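Local coordinates for glutaredoxin related protein (Sulfolobus solfataricus, PDB 4MNN) that probably acts as an atypical protein disulfide oxidoreductase of the glutaredoxin family, with a thioredoxin-type fold, at residues A[94-99]-A[125-130]; A[52-57]-A[79-84]; A[104-109]-A[148-153]; A[46-51]-A[63-68]. All coordinates share one frame; numbering follows the deposited sequence.

Contact 1: A[94-99]-A[125-130]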
loop_
_atom_site.group_PDB
_atom_site.type_symbol
_atom_site.label_atom_id
_atom_site.label_comp_id
_atom_site.label_asym_id
_atom_site.label_seq_id
_atom_site.Cartn_x
_atom_site.Cartn_y
_atom_site.Cartn_z
ATOM N N GLU A 94 -14.058 -14.723 0.573
ATOM C CA GLU A 94 -15.396 -14.583 0.022
ATOM C C GLU A 94 -16.011 -13.267 0.400
ATOM O O GLU A 94 -16.667 -12.606 -0.420
ATOM C CB GLU A 94 -16.318 -15.696 0.536
ATOM C CG GLU A 94 -16.103 -16.997 -0.174
ATOM C CD GLU A 94 -16.271 -16.831 -1.685
ATOM O OE1 GLU A 94 -17.430 -16.686 -2.151
ATOM O OE2 GLU A 94 -15.236 -16.833 -2.390
ATOM N N LEU A 95 -15.830 -12.906 1.666
ATOM C CA LEU A 95 -16.373 -11.666 2.199
ATOM C C LEU A 95 -15.709 -10.465 1.557
ATOM O O LEU A 95 -16.385 -9.488 1.199
ATOM C CB LEU A 95 -16.159 -11.606 3.718
ATOM C CG LEU A 95 -16.920 -10.490 4.437
ATOM C CD1 LEU A 95 -18.408 -10.823 4.347
ATOM C CD2 LEU A 95 -16.507 -10.386 5.919
ATOM N N ALA A 96 -14.382 -10.525 1.432
ATOM C CA ALA A 96 -13.639 -9.416 0.825
ATOM C C ALA A 96 -14.051 -9.149 -0.610
ATOM O O ALA A 96 -13.999 -8.011 -1.050
ATOM C CB ALA A 96 -12.133 -9.684 0.873
ATOM N N LYS A 97 -14.439 -10.195 -1.350
ATOM C CA LYS A 97 -14.850 -10.048 -2.751
ATOM C C LYS A 97 -16.161 -9.283 -2.950
ATOM O O LYS A 97 -16.497 -8.905 -4.093
ATOM C CB LYS A 97 -15.013 -11.436 -3.402
ATOM C CG LYS A 97 -13.717 -12.214 -3.519
ATOM C CD LYS A 97 -13.974 -13.585 -4.141
ATOM C CE LYS A 97 -12.682 -14.289 -4.464
ATOM N NZ LYS A 97 -12.941 -15.600 -5.174
ATOM N N GLN A 98 -16.893 -9.064 -1.851
ATOM C CA GLN A 98 -18.174 -8.387 -1.906
ATOM C C GLN A 98 -18.038 -6.888 -1.912
ATOM O O GLN A 98 -18.933 -6.166 -2.343
ATOM C CB GLN A 98 -19.036 -8.775 -0.709
ATOM C CG GLN A 98 -19.431 -10.226 -0.716
ATOM C CD GLN A 98 -19.820 -10.702 -2.087
ATOM O OE1 GLN A 98 -20.777 -10.196 -2.709
ATOM N NE2 GLN A 98 -19.086 -11.679 -2.582
ATOM N N VAL A 99 -16.924 -6.411 -1.387
ATOM C CA VAL A 99 -16.737 -4.980 -1.309
ATOM C C VAL A 99 -16.564 -4.349 -2.690
ATOM O O VAL A 99 -16.092 -4.990 -3.642
ATOM C CB VAL A 99 -15.536 -4.657 -0.369
ATOM C CG1 VAL A 99 -15.442 -3.165 -0.109
ATOM C CG2 VAL A 99 -15.750 -5.373 0.978
ATOM N N SER A 125 -6.936 -5.950 -1.859
ATOM C CA SER A 125 -6.754 -5.327 -3.190
ATOM C C SER A 125 -6.321 -6.356 -4.239
ATOM O O SER A 125 -6.571 -6.187 -5.437
ATOM C CB SER A 125 -5.720 -4.174 -3.120
ATOM O OG SER A 125 -4.361 -4.616 -3.104
ATOM N N GLN A 126 -5.675 -7.422 -3.775
ATOM C CA GLN A 126 -5.243 -8.523 -4.657
ATOM C C GLN A 126 -6.424 -9.366 -5.119
ATOM O O GLN A 126 -6.495 -9.783 -6.288
ATOM C CB GLN A 126 -4.326 -9.465 -3.893
ATOM C CG GLN A 126 -2.879 -9.349 -4.158
ATOM C CD GLN A 126 -2.105 -10.385 -3.348
ATOM O OE1 GLN A 126 -1.790 -10.162 -2.194
ATOM N NE2 GLN A 126 -1.842 -11.526 -3.944
ATOM N N ILE A 127 -7.325 -9.657 -4.177
ATOM C CA ILE A 127 -8.499 -10.492 -4.406
ATOM C C ILE A 127 -9.620 -9.810 -5.142
ATOM O O ILE A 127 -10.376 -10.457 -5.854
ATOM C CB ILE A 127 -9.169 -10.924 -3.064
ATOM C CG1 ILE A 127 -8.191 -11.667 -2.174
ATOM C CG2 ILE A 127 -10.392 -11.781 -3.337
ATOM C CD1 ILE A 127 -8.705 -11.767 -0.772
ATOM N N ASN A 128 -9.725 -8.501 -4.974
ATOM C CA ASN A 128 -10.876 -7.785 -5.506
ATOM C C ASN A 128 -10.526 -6.556 -6.341
ATOM O O ASN A 128 -10.176 -5.501 -5.802
ATOM C CB ASN A 128 -11.742 -7.415 -4.268
ATOM C CG ASN A 128 -13.047 -6.728 -4.614
ATOM O OD1 ASN A 128 -13.899 -6.516 -3.735
ATOM N ND2 ASN A 128 -13.221 -6.386 -5.852
ATOM N N GLU A 129 -10.634 -6.702 -7.662
ATOM C CA GLU A 129 -10.332 -5.607 -8.574
ATOM C C GLU A 129 -11.364 -4.502 -8.545
ATOM O O GLU A 129 -11.151 -3.439 -9.144
ATOM C CB GLU A 129 -10.246 -6.129 -10.009
ATOM C CG GLU A 129 -9.255 -7.225 -10.200
ATOM C CD GLU A 129 -9.309 -7.776 -11.607
ATOM O OE1 GLU A 129 -9.090 -6.973 -12.553
ATOM O OE2 GLU A 129 -9.576 -8.995 -11.751
ATOM N N ASN A 130 -12.492 -4.746 -7.874
ATOM C CA ASN A 130 -13.565 -3.752 -7.816
ATOM C C ASN A 130 -13.342 -2.770 -6.667
ATOM O O ASN A 130 -14.141 -1.848 -6.466
ATOM C CB ASN A 130 -14.911 -4.458 -7.627
ATOM C CG ASN A 130 -15.243 -5.402 -8.772
ATOM O OD1 ASN A 130 -15.629 -6.559 -8.553
ATOM N ND2 ASN A 130 -15.104 -4.917 -9.989
#
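K97 lays its aliphatic chain across the CG2 methyl of I127, the two side chains crossing at about a right angle. Beyond CG the lysine is extended, and the methyl sits against CG and CE, a close fit: CG of K97 is 3.4 Å from I127 CG2, and K97 CE is 3.6 Å from the same methyl. The other branch of the isoleucine reaches back to A96, with I127 CD1 4.3 Å from A96 CB, while V86 and L88 pack against I127 as well. Further along the lysine, NZ makes a long salt bridge of 3.8 Å to E94 OE2, three residues earlier in the chain.

These residues lie near the C-terminal ends of helix 90-96 and helix 114-127. The second helix begins at C114, which is disulfide-bonded to C111 just before it, as in the CxxC of thioredoxins. It connects the parallel neighbours 101-107 and 131-137 in a beta-alpha-beta unit, and residues 96-99 form a type I turn just ahead of the first of those strands.

N128, the first residue to leave the helical conformation, sets its side chain beside that turn. CG anti to the backbone N (chi1 -176°) brings the amide carbon near two main-chain carbonyl oxygens, N128 CG being 3.6 Å from V99 O and 3.9 Å from A96 O. Alongside, N130 CB is 4.2 Å from V99 O, and the backbone of N130 is hydrogen-bonded to G101.

Contact 2: A[52-57]-A[79-84]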
loop_
_atom_site.group_PDB
_atom_site.type_symbol
_atom_site.label_atom_id
_atom_site.label_comp_id
_atom_site.label_asym_id
_atom_site.label_seq_id
_atom_site.Cartn_x
_atom_site.Cartn_y
_atom_site.Cartn_z
ATOM N N VAL A 52 1.751 0.435 -6.876
ATOM C CA VAL A 52 2.228 -0.928 -7.097
ATOM C C VAL A 52 1.341 -1.514 -8.176
ATOM O O VAL A 52 0.137 -1.503 -8.035
ATOM C CB VAL A 52 2.127 -1.718 -5.804
ATOM C CG1 VAL A 52 2.397 -3.209 -6.065
ATOM C CG2 VAL A 52 3.166 -1.138 -4.799
ATOM N N LYS A 53 1.967 -1.997 -9.254
ATOM C CA LYS A 53 1.262 -2.552 -10.404
ATOM C C LYS A 53 1.840 -3.867 -10.872
ATOM O O LYS A 53 2.941 -4.283 -10.483
ATOM C CB LYS A 53 1.376 -1.586 -11.599
ATOM C CG LYS A 53 0.959 -0.153 -11.278
ATOM C CD LYS A 53 1.270 0.796 -12.451
ATOM C CE LYS A 53 0.652 0.269 -13.767
ATOM N NZ LYS A 53 0.864 1.286 -14.866
ATOM N N ARG A 54 1.062 -4.532 -11.709
ATOM C CA ARG A 54 1.500 -5.770 -12.342
ATOM C C ARG A 54 0.784 -5.563 -13.670
ATOM O O ARG A 54 -0.447 -5.557 -13.733
ATOM C CB ARG A 54 1.024 -7.004 -11.571
ATOM C CG ARG A 54 1.728 -8.269 -12.019
ATOM C CD ARG A 54 1.348 -9.529 -11.238
ATOM N NE ARG A 54 1.689 -10.704 -12.041
ATOM C CZ ARG A 54 1.863 -11.943 -11.574
ATOM N NH1 ARG A 54 1.736 -12.212 -10.270
ATOM N NH2 ARG A 54 2.173 -12.921 -12.426
ATOM N N GLY A 55 1.569 -5.324 -14.720
ATOM C CA GLY A 55 0.984 -5.027 -16.014
ATOM C C GLY A 55 0.262 -3.693 -15.919
ATOM O O GLY A 55 0.778 -2.740 -15.329
ATOM N N ASP A 56 -0.940 -3.596 -16.478
ATOM C CA ASP A 56 -1.679 -2.334 -16.405
ATOM C C ASP A 56 -2.474 -2.237 -15.105
ATOM O O ASP A 56 -3.090 -1.206 -14.832
ATOM C CB ASP A 56 -2.695 -2.217 -17.551
ATOM C CG ASP A 56 -2.044 -1.987 -18.892
ATOM O OD1 ASP A 56 -1.081 -1.188 -18.941
ATOM O OD2 ASP A 56 -2.513 -2.594 -19.890
ATOM N N ARG A 57 -2.495 -3.303 -14.310
ATOM C CA ARG A 57 -3.311 -3.244 -13.089
ATOM C C ARG A 57 -2.663 -2.543 -11.899
ATOM O O ARG A 57 -1.576 -2.915 -11.503
ATOM C CB ARG A 57 -3.720 -4.643 -12.641
ATOM C CG ARG A 57 -4.504 -4.666 -11.326
ATOM C CD ARG A 57 -5.065 -6.090 -11.096
ATOM N NE ARG A 57 -5.670 -6.236 -9.761
ATOM C CZ ARG A 57 -6.176 -7.369 -9.281
ATOM N NH1 ARG A 57 -6.150 -8.473 -10.020
ATOM N NH2 ARG A 57 -6.720 -7.396 -8.070
ATOM N N VAL A 79 5.806 -9.324 -2.695
ATOM C CA VAL A 79 6.022 -10.756 -2.903
ATOM C C VAL A 79 4.697 -11.479 -3.142
ATOM O O VAL A 79 4.600 -12.319 -4.030
ATOM C CB VAL A 79 6.745 -11.352 -1.677
ATOM C CG1 VAL A 79 6.879 -12.895 -1.817
ATOM C CG2 VAL A 79 8.109 -10.671 -1.518
ATOM N N ARG A 80 3.673 -11.163 -2.347
ATOM C CA ARG A 80 2.376 -11.833 -2.503
ATOM C C ARG A 80 1.761 -11.546 -3.865
ATOM O O ARG A 80 1.264 -12.452 -4.537
ATOM C CB ARG A 80 1.399 -11.409 -1.396
ATOM C CG ARG A 80 1.762 -11.845 0.017
ATOM C CD ARG A 80 0.476 -12.050 0.872
ATOM N NE ARG A 80 0.829 -12.642 2.156
ATOM C CZ ARG A 80 1.058 -11.948 3.269
ATOM N NH1 ARG A 80 0.953 -10.614 3.268
ATOM N NH2 ARG A 80 1.453 -12.587 4.370
ATOM N N ILE A 81 1.811 -10.282 -4.278
ATOM C CA ILE A 81 1.260 -9.903 -5.564
ATOM C C ILE A 81 2.062 -10.567 -6.713
ATOM O O ILE A 81 1.472 -11.094 -7.664
ATOM C CB ILE A 81 1.264 -8.357 -5.711
ATOM C CG1 ILE A 81 0.205 -7.757 -4.788
ATOM C CG2 ILE A 81 0.951 -7.929 -7.152
ATOM C CD1 ILE A 81 0.425 -6.259 -4.525
ATOM N N SER A 82 3.386 -10.568 -6.606
ATOM C CA SER A 82 4.206 -11.141 -7.667
ATOM C C SER A 82 4.019 -12.656 -7.824
ATOM O O SER A 82 4.148 -13.187 -8.929
ATOM C CB SER A 82 5.679 -10.825 -7.420
ATOM O OG SER A 82 6.461 -11.232 -8.528
ATOM N N ASN A 83 3.720 -13.336 -6.721
ATOM C CA ASN A 83 3.508 -14.793 -6.720
ATOM C C ASN A 83 2.023 -15.141 -6.818
ATOM O O ASN A 83 1.647 -16.315 -6.956
ATOM C CB ASN A 83 4.068 -15.412 -5.446
ATOM C CG ASN A 83 5.580 -15.463 -5.440
ATOM O OD1 ASN A 83 6.199 -15.460 -4.388
ATOM N ND2 ASN A 83 6.177 -15.520 -6.614
ATOM N N ASN A 84 1.179 -14.120 -6.771
ATOM C CA ASN A 84 -0.270 -14.316 -6.849
ATOM C C ASN A 84 -0.763 -15.226 -5.735
ATOM O O ASN A 84 -1.555 -16.164 -5.956
ATOM C CB ASN A 84 -0.681 -14.881 -8.209
ATOM C CG ASN A 84 -2.194 -14.917 -8.382
ATOM O OD1 ASN A 84 -2.907 -14.114 -7.775
ATOM N ND2 ASN A 84 -2.689 -15.836 -9.215
#
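Strand 52-54, which presents V52 and R54, runs within 13° of parallel to helix 79-83, with the two axes 9.5 Å apart at closest approach. V52 CG1 meets I81 CD1 at 3.9 Å, branch against branch at a slant, and I19 packs on both residues. Two positions on, R54 extends to the end of the helix: CG is anti to the backbone N (chi1 -167°) and the chain stays extended to NE. Its NH1 donates to I81 O over 2.8 Å, with the N-H bent to 141° at the hydrogen, and the acceptor lies in the guanidinium plane while the donor lies in the plane of the carbonyl. S82 O is also near, 2.9 Å from R54 NH1, but obliquely to the guanidinium. NE of the same arginine forms a salt bridge with D18. An alanine at R54 would probably leave D18 without its mate and the I81 carbonyl without its guanidinium donor. The positive group probably also offsets the partial negative charge that gathers at this terminus. Behind R54 the chain reverses in a type II' turn and enters strand 57-63. The helix itself closes in a Schellman motif, N84 being the positive-phi residue whose N bonds weakly to I81 O. A helix laid almost parallel against a strand of the sheet is the alpha/beta layering of a thioredoxin-like domain.

Contact 3: A[104-109]-A[148-153]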
loop_
_atom_site.group_PDB
_atom_site.type_symbol
_atom_site.label_atom_id
_atom_site.label_comp_id
_atom_site.label_asym_id
_atom_site.label_seq_id
_atom_site.Cartn_x
_atom_site.Cartn_y
_atom_site.Cartn_z
ATOM N N LYS A 104 -10.008 3.830 1.660
ATOM C CA LYS A 104 -8.844 4.618 2.041
ATOM C C LYS A 104 -8.447 4.299 3.456
ATOM O O LYS A 104 -9.270 4.363 4.375
ATOM C CB LYS A 104 -9.121 6.115 1.952
ATOM C CG LYS A 104 -9.427 6.527 0.521
ATOM C CD LYS A 104 -9.817 7.993 0.404
ATOM C CE LYS A 104 -10.021 8.292 -1.101
ATOM N NZ LYS A 104 -10.120 9.722 -1.366
ATOM N N LEU A 105 -7.175 3.987 3.624
ATOM C CA LEU A 105 -6.637 3.673 4.942
ATOM C C LEU A 105 -5.671 4.780 5.343
ATOM O O LEU A 105 -4.762 5.092 4.587
ATOM C CB LEU A 105 -5.864 2.342 4.901
ATOM C CG LEU A 105 -5.071 2.067 6.194
ATOM C CD1 LEU A 105 -6.041 1.871 7.354
ATOM C CD2 LEU A 105 -4.175 0.801 6.051
ATOM N N PHE A 106 -5.895 5.393 6.499
ATOM C CA PHE A 106 -4.989 6.395 7.026
ATOM C C PHE A 106 -4.120 5.748 8.086
ATOM O O PHE A 106 -4.621 5.042 8.958
ATOM C CB PHE A 106 -5.778 7.562 7.625
ATOM C CG PHE A 106 -6.505 8.369 6.558
ATOM C CD1 PHE A 106 -5.913 9.495 6.006
ATOM C CD2 PHE A 106 -7.704 7.912 6.023
ATOM C CE1 PHE A 106 -6.495 10.152 4.935
ATOM C CE2 PHE A 106 -8.306 8.558 4.942
ATOM C CZ PHE A 106 -7.690 9.683 4.402
ATOM N N VAL A 107 -2.819 6.014 8.005
ATOM C CA VAL A 107 -1.858 5.498 8.968
ATOM C C VAL A 107 -0.844 6.591 9.319
ATOM O O VAL A 107 -0.872 7.690 8.756
ATOM C CB VAL A 107 -1.013 4.314 8.354
ATOM C CG1 VAL A 107 -1.927 3.191 7.844
ATOM C CG2 VAL A 107 -0.122 4.841 7.186
ATOM N N THR A 108 0.019 6.281 10.287
ATOM C CA THR A 108 1.176 7.117 10.629
ATOM C C THR A 108 2.252 6.110 11.044
ATOM O O THR A 108 1.938 4.957 11.327
ATOM C CB THR A 108 0.927 8.105 11.804
ATOM O OG1 THR A 108 0.706 7.370 13.026
ATOM C CG2 THR A 108 -0.283 8.963 11.493
ATOM N N PRO A 109 3.537 6.514 11.041
ATOM C CA PRO A 109 4.639 5.625 11.428
ATOM C C PRO A 109 4.498 5.155 12.879
ATOM O O PRO A 109 4.661 3.970 13.173
ATOM C CB PRO A 109 5.876 6.502 11.229
ATOM C CG PRO A 109 5.509 7.305 10.033
ATOM C CD PRO A 109 4.052 7.710 10.348
ATOM N N TYR A 148 -11.219 13.844 5.968
ATOM C CA TYR A 148 -11.970 12.691 6.453
ATOM C C TYR A 148 -12.082 12.629 7.975
ATOM O O TYR A 148 -12.526 11.615 8.545
ATOM C CB TYR A 148 -11.385 11.393 5.851
ATOM C CG TYR A 148 -11.548 11.356 4.344
ATOM C CD1 TYR A 148 -10.486 11.697 3.507
ATOM C CD2 TYR A 148 -12.787 11.086 3.758
ATOM C CE1 TYR A 148 -10.647 11.772 2.129
ATOM C CE2 TYR A 148 -12.963 11.159 2.361
ATOM C CZ TYR A 148 -11.882 11.502 1.564
ATOM O OH TYR A 148 -11.997 11.579 0.179
ATOM N N ARG A 149 -11.719 13.732 8.637
ATOM C CA ARG A 149 -11.856 13.845 10.090
ATOM C C ARG A 149 -11.148 12.760 10.893
ATOM O O ARG A 149 -11.631 12.272 11.925
ATOM C CB ARG A 149 -13.354 13.881 10.450
ATOM C CG ARG A 149 -14.134 15.035 9.785
ATOM C CD ARG A 149 -15.554 15.075 10.383
ATOM N NE ARG A 149 -16.339 16.271 10.089
ATOM C CZ ARG A 149 -16.370 16.921 8.927
ATOM N NH1 ARG A 149 -15.633 16.513 7.891
ATOM N NH2 ARG A 149 -17.170 17.979 8.789
ATOM N N VAL A 150 -9.966 12.421 10.423
ATOM C CA VAL A 150 -9.143 11.404 11.057
ATOM C C VAL A 150 -8.342 11.990 12.224
ATOM O O VAL A 150 -7.717 13.044 12.090
ATOM C CB VAL A 150 -8.180 10.790 9.990
ATOM C CG1 VAL A 150 -7.223 9.711 10.638
ATOM C CG2 VAL A 150 -9.032 10.183 8.832
ATOM N N LEU A 151 -8.424 11.337 13.381
ATOM C CA LEU A 151 -7.621 11.716 14.544
ATOM C C LEU A 151 -6.728 10.471 14.772
ATOM O O LEU A 151 -5.566 10.408 14.305
ATOM C CB LEU A 151 -8.503 12.038 15.779
ATOM C CG LEU A 151 -9.249 13.378 15.717
ATOM C CD1 LEU A 151 -10.150 13.525 16.939
ATOM C CD2 LEU A 151 -8.224 14.524 15.665
ATOM N N SER A 152 -7.265 9.445 15.407
ATOM C CA SER A 152 -6.446 8.252 15.628
ATOM C C SER A 152 -6.359 7.376 14.355
ATOM O O SER A 152 -7.230 7.421 13.440
ATOM C CB SER A 152 -7.000 7.432 16.796
ATOM O OG SER A 152 -8.230 6.786 16.467
ATOM N N VAL A 153 -5.297 6.581 14.303
ATOM C CA VAL A 153 -5.093 5.649 13.182
ATOM C C VAL A 153 -4.831 4.270 13.811
ATOM O O VAL A 153 -4.508 4.188 15.001
ATOM C CB VAL A 153 -3.899 6.096 12.304
ATOM C CG1 VAL A 153 -4.257 7.375 11.528
ATOM C CG2 VAL A 153 -2.626 6.406 13.211
#
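F106 sits at the close-packed heart of this contact, with V150 over one face of its ring. The CG2 methyl of V150 lies 4.0 Å from the ring centroid and 21° off the normal, a CH-pi contact displaced toward the rim at CD2. At the far end of the ring, F106 CZ is 3.6 Å from Y148 CD1; the two ring planes are inclined at 42°. Y136 meets the phenylalanine too, its ring nearly parallel.

The packing is more open to solvent where strand 101-107 ends. V153, only partly buried, straddles the chain there: CG1, anti to its carbonyl carbon (chi1 -70°), is 3.5 Å from F106 O, and CG2 is 3.5 Å from T108 OG1. The same valine touches C111 and C114, the disulfide pair of the CxxC. V153 lies in the loop leading into strand 155-158, and it is here that this loop meets the redox pair, consistent with a thioredoxin fold.

At the opposite end K104 crosses Y148 at about a right angle, with K104 NZ 3.1 Å from Y148 OH. Both polar groups are held by D160, through a salt bridge to the lysine and a hydrogen bond to the tyrosine. A phenylalanine in place of Y148 would probably cost D160 the hydroxyl bonded to it. The chemistry implies a lysine-aspartate pair, probably sheltered in part by the buried Y148, at one end, and an apolar valine beside the disulfide at the other.

Contact 4: A[46-51]-A[63-68]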
loop_
_atom_site.group_PDB
_atom_site.type_symbol
_atom_site.label_atom_id
_atom_site.label_comp_id
_atom_site.label_asym_id
_atom_site.label_seq_id
_atom_site.Cartn_x
_atom_site.Cartn_y
_atom_site.Cartn_z
ATOM N N LYS A 46 4.292 16.929 -5.678
ATOM C CA LYS A 46 4.460 17.836 -4.546
ATOM C C LYS A 46 4.722 17.043 -3.270
ATOM O O LYS A 46 5.381 17.531 -2.330
ATOM C CB LYS A 46 3.208 18.698 -4.390
ATOM C CG LYS A 46 2.855 19.425 -5.678
ATOM C CD LYS A 46 1.628 20.319 -5.533
ATOM C CE LYS A 46 1.439 21.144 -6.799
ATOM N NZ LYS A 46 0.090 21.801 -6.860
ATOM N N LYS A 47 4.198 15.815 -3.228
ATOM C CA LYS A 47 4.399 14.948 -2.068
ATOM C C LYS A 47 4.718 13.542 -2.595
ATOM O O LYS A 47 4.364 13.186 -3.697
ATOM C CB LYS A 47 3.148 14.920 -1.189
ATOM C CG LYS A 47 2.853 16.237 -0.408
ATOM C CD LYS A 47 1.547 16.064 0.374
ATOM C CE LYS A 47 1.255 17.213 1.329
ATOM N NZ LYS A 47 2.396 17.483 2.231
ATOM N N PRO A 48 5.384 12.736 -1.793
ATOM C CA PRO A 48 5.736 11.386 -2.239
ATOM C C PRO A 48 4.582 10.406 -2.419
ATOM O O PRO A 48 3.524 10.517 -1.763
ATOM C CB PRO A 48 6.720 10.915 -1.150
ATOM C CG PRO A 48 6.300 11.673 0.071
ATOM C CD PRO A 48 5.943 13.040 -0.462
ATOM N N LEU A 49 4.773 9.454 -3.326
ATOM C CA LEU A 49 3.783 8.409 -3.458
ATOM C C LEU A 49 4.415 7.232 -4.138
ATOM O O LEU A 49 5.474 7.361 -4.758
ATOM C CB LEU A 49 2.507 8.860 -4.186
ATOM C CG LEU A 49 2.116 8.925 -5.675
ATOM C CD1 LEU A 49 2.158 10.376 -6.082
ATOM C CD2 LEU A 49 2.922 7.982 -6.557
ATOM N N VAL A 50 3.791 6.068 -4.005
ATOM C CA VAL A 50 4.273 4.869 -4.667
ATOM C C VAL A 50 3.061 4.041 -5.057
ATOM O O VAL A 50 2.168 3.808 -4.243
ATOM C CB VAL A 50 5.222 4.015 -3.773
ATOM C CG1 VAL A 50 4.491 3.486 -2.572
ATOM C CG2 VAL A 50 5.807 2.858 -4.605
ATOM N N LYS A 51 3.033 3.637 -6.325
ATOM C CA LYS A 51 1.949 2.842 -6.908
ATOM C C LYS A 51 2.515 1.470 -7.209
ATOM O O LYS A 51 3.632 1.350 -7.765
ATOM C CB LYS A 51 1.448 3.437 -8.224
ATOM C CG LYS A 51 0.670 4.700 -8.035
ATOM C CD LYS A 51 0.167 5.233 -9.366
ATOM C CE LYS A 51 -1.025 6.145 -9.142
ATOM N NZ LYS A 51 -1.211 7.035 -10.339
ATOM N N TYR A 63 0.237 6.916 -0.385
ATOM C CA TYR A 63 0.578 8.326 -0.354
ATOM C C TYR A 63 1.442 8.612 0.875
ATOM O O TYR A 63 0.943 8.728 1.994
ATOM C CB TYR A 63 -0.707 9.153 -0.349
ATOM C CG TYR A 63 -1.493 8.969 -1.644
ATOM C CD1 TYR A 63 -2.595 8.097 -1.710
ATOM C CD2 TYR A 63 -1.161 9.716 -2.791
ATOM C CE1 TYR A 63 -3.343 7.982 -2.864
ATOM C CE2 TYR A 63 -1.914 9.615 -3.964
ATOM C CZ TYR A 63 -2.999 8.749 -3.992
ATOM O OH TYR A 63 -3.742 8.634 -5.154
ATOM N N GLY A 64 2.752 8.715 0.614
ATOM C CA GLY A 64 3.772 8.933 1.621
ATOM C C GLY A 64 4.878 7.985 1.214
ATOM O O GLY A 64 4.933 7.589 0.034
ATOM N N ILE A 65 5.732 7.588 2.154
ATOM C CA ILE A 65 6.803 6.629 1.829
ATOM C C ILE A 65 6.654 5.521 2.859
ATOM O O ILE A 65 6.683 5.759 4.065
ATOM C CB ILE A 65 8.216 7.282 1.913
ATOM C CG1 ILE A 65 8.291 8.452 0.915
ATOM C CG2 ILE A 65 9.290 6.228 1.632
ATOM C CD1 ILE A 65 9.612 9.232 0.980
ATOM N N PRO A 66 6.484 4.274 2.399
ATOM C CA PRO A 66 6.305 3.190 3.362
ATOM C C PRO A 66 7.523 2.710 4.135
ATOM O O PRO A 66 7.946 1.572 3.964
ATOM C CB PRO A 66 5.685 2.087 2.509
ATOM C CG PRO A 66 6.370 2.262 1.204
ATOM C CD PRO A 66 6.395 3.784 1.010
ATOM N N ILE A 67 8.074 3.562 4.996
ATOM C CA ILE A 67 9.231 3.156 5.798
ATOM C C ILE A 67 8.823 2.857 7.242
ATOM O O ILE A 67 7.631 2.726 7.523
ATOM C CB ILE A 67 10.362 4.219 5.758
ATOM C CG1 ILE A 67 9.774 5.631 5.743
ATOM C CG2 ILE A 67 11.218 4.005 4.475
ATOM C CD1 ILE A 67 8.910 5.978 6.921
ATOM N N ALA A 68 9.802 2.746 8.146
ATOM C CA ALA A 68 9.514 2.411 9.553
ATOM C C ALA A 68 8.678 1.132 9.612
ATOM O O ALA A 68 8.966 0.187 8.868
ATOM C CB ALA A 68 8.803 3.568 10.278
#
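The carbonyl oxygen of P48 takes two donors: G64 N, in a weak hydrogen bond of 3.1 Å bent to 124° at the hydrogen, and the hydroxyl of Y141 from the second half of the chain. Next to this grip the pyrrolidine ring of P48 crosses the I65 side chain at about a right angle. P48 CB is 3.6 Å from I65 CG1, and P48 CG is 3.9 Å from the same methylene carbon. Chi1 of -60° sets CG1 of I65 anti to its carbonyl carbon, and from there CD1 runs on to lie 4.0 Å from P48 CB. L29 of helix 27-33 packs on the isoleucine as well.

The backbone of G64 passes close to the proline: P48 CG lies 4.0 Å from G64 CA. At the glycine's own backbone angles a beta carbon would be jammed against the carbonyl oxygen of Y63. Past it, P66 centres an inverse gamma turn in which I67 N bonds to I65 O over 2.8 Å.

L49 CB approaches Y63 CD2 at 4.0 Å, obliquely to the ring. That ring is stacked on Y136 and meets Y141 edge-to-face, and its OH is hydrogen-bonded to E134. These are the ends of strands 49-54 and 57-63 remote from their hairpin turn; L49 is also hydrogen-bonded through its backbone to C24, half of the C24-C45 disulfide. The one bond between the segments being weak, apolar packing, chiefly of P48 on I65, probably carries much of the hold between them, while Y136 and Y141 hold the Y63 ring.

Contact 3 is the buried one; the other three are partly buried, and contact 1, with exposed residues on both segments, lies furthest toward the surface. Contacts 2 and 4 use the same strand, 49-54, at its two ends: a charged side chain meets a helix end at the hairpin end, whereas proline and isoleucine pack at the other. Contacts 2 and 3 lie on opposite sides of the chain's centre but reach one continuous sheet. R57 joins contacts 1 and 2, its NH2 probably bonding to the carbonyls of S125 and Q126. Contacts 3 and 4, in the second and first thioredoxin-like halves of the chain, touch lightly where P109 CB lies 4.3 Å from A68 CB.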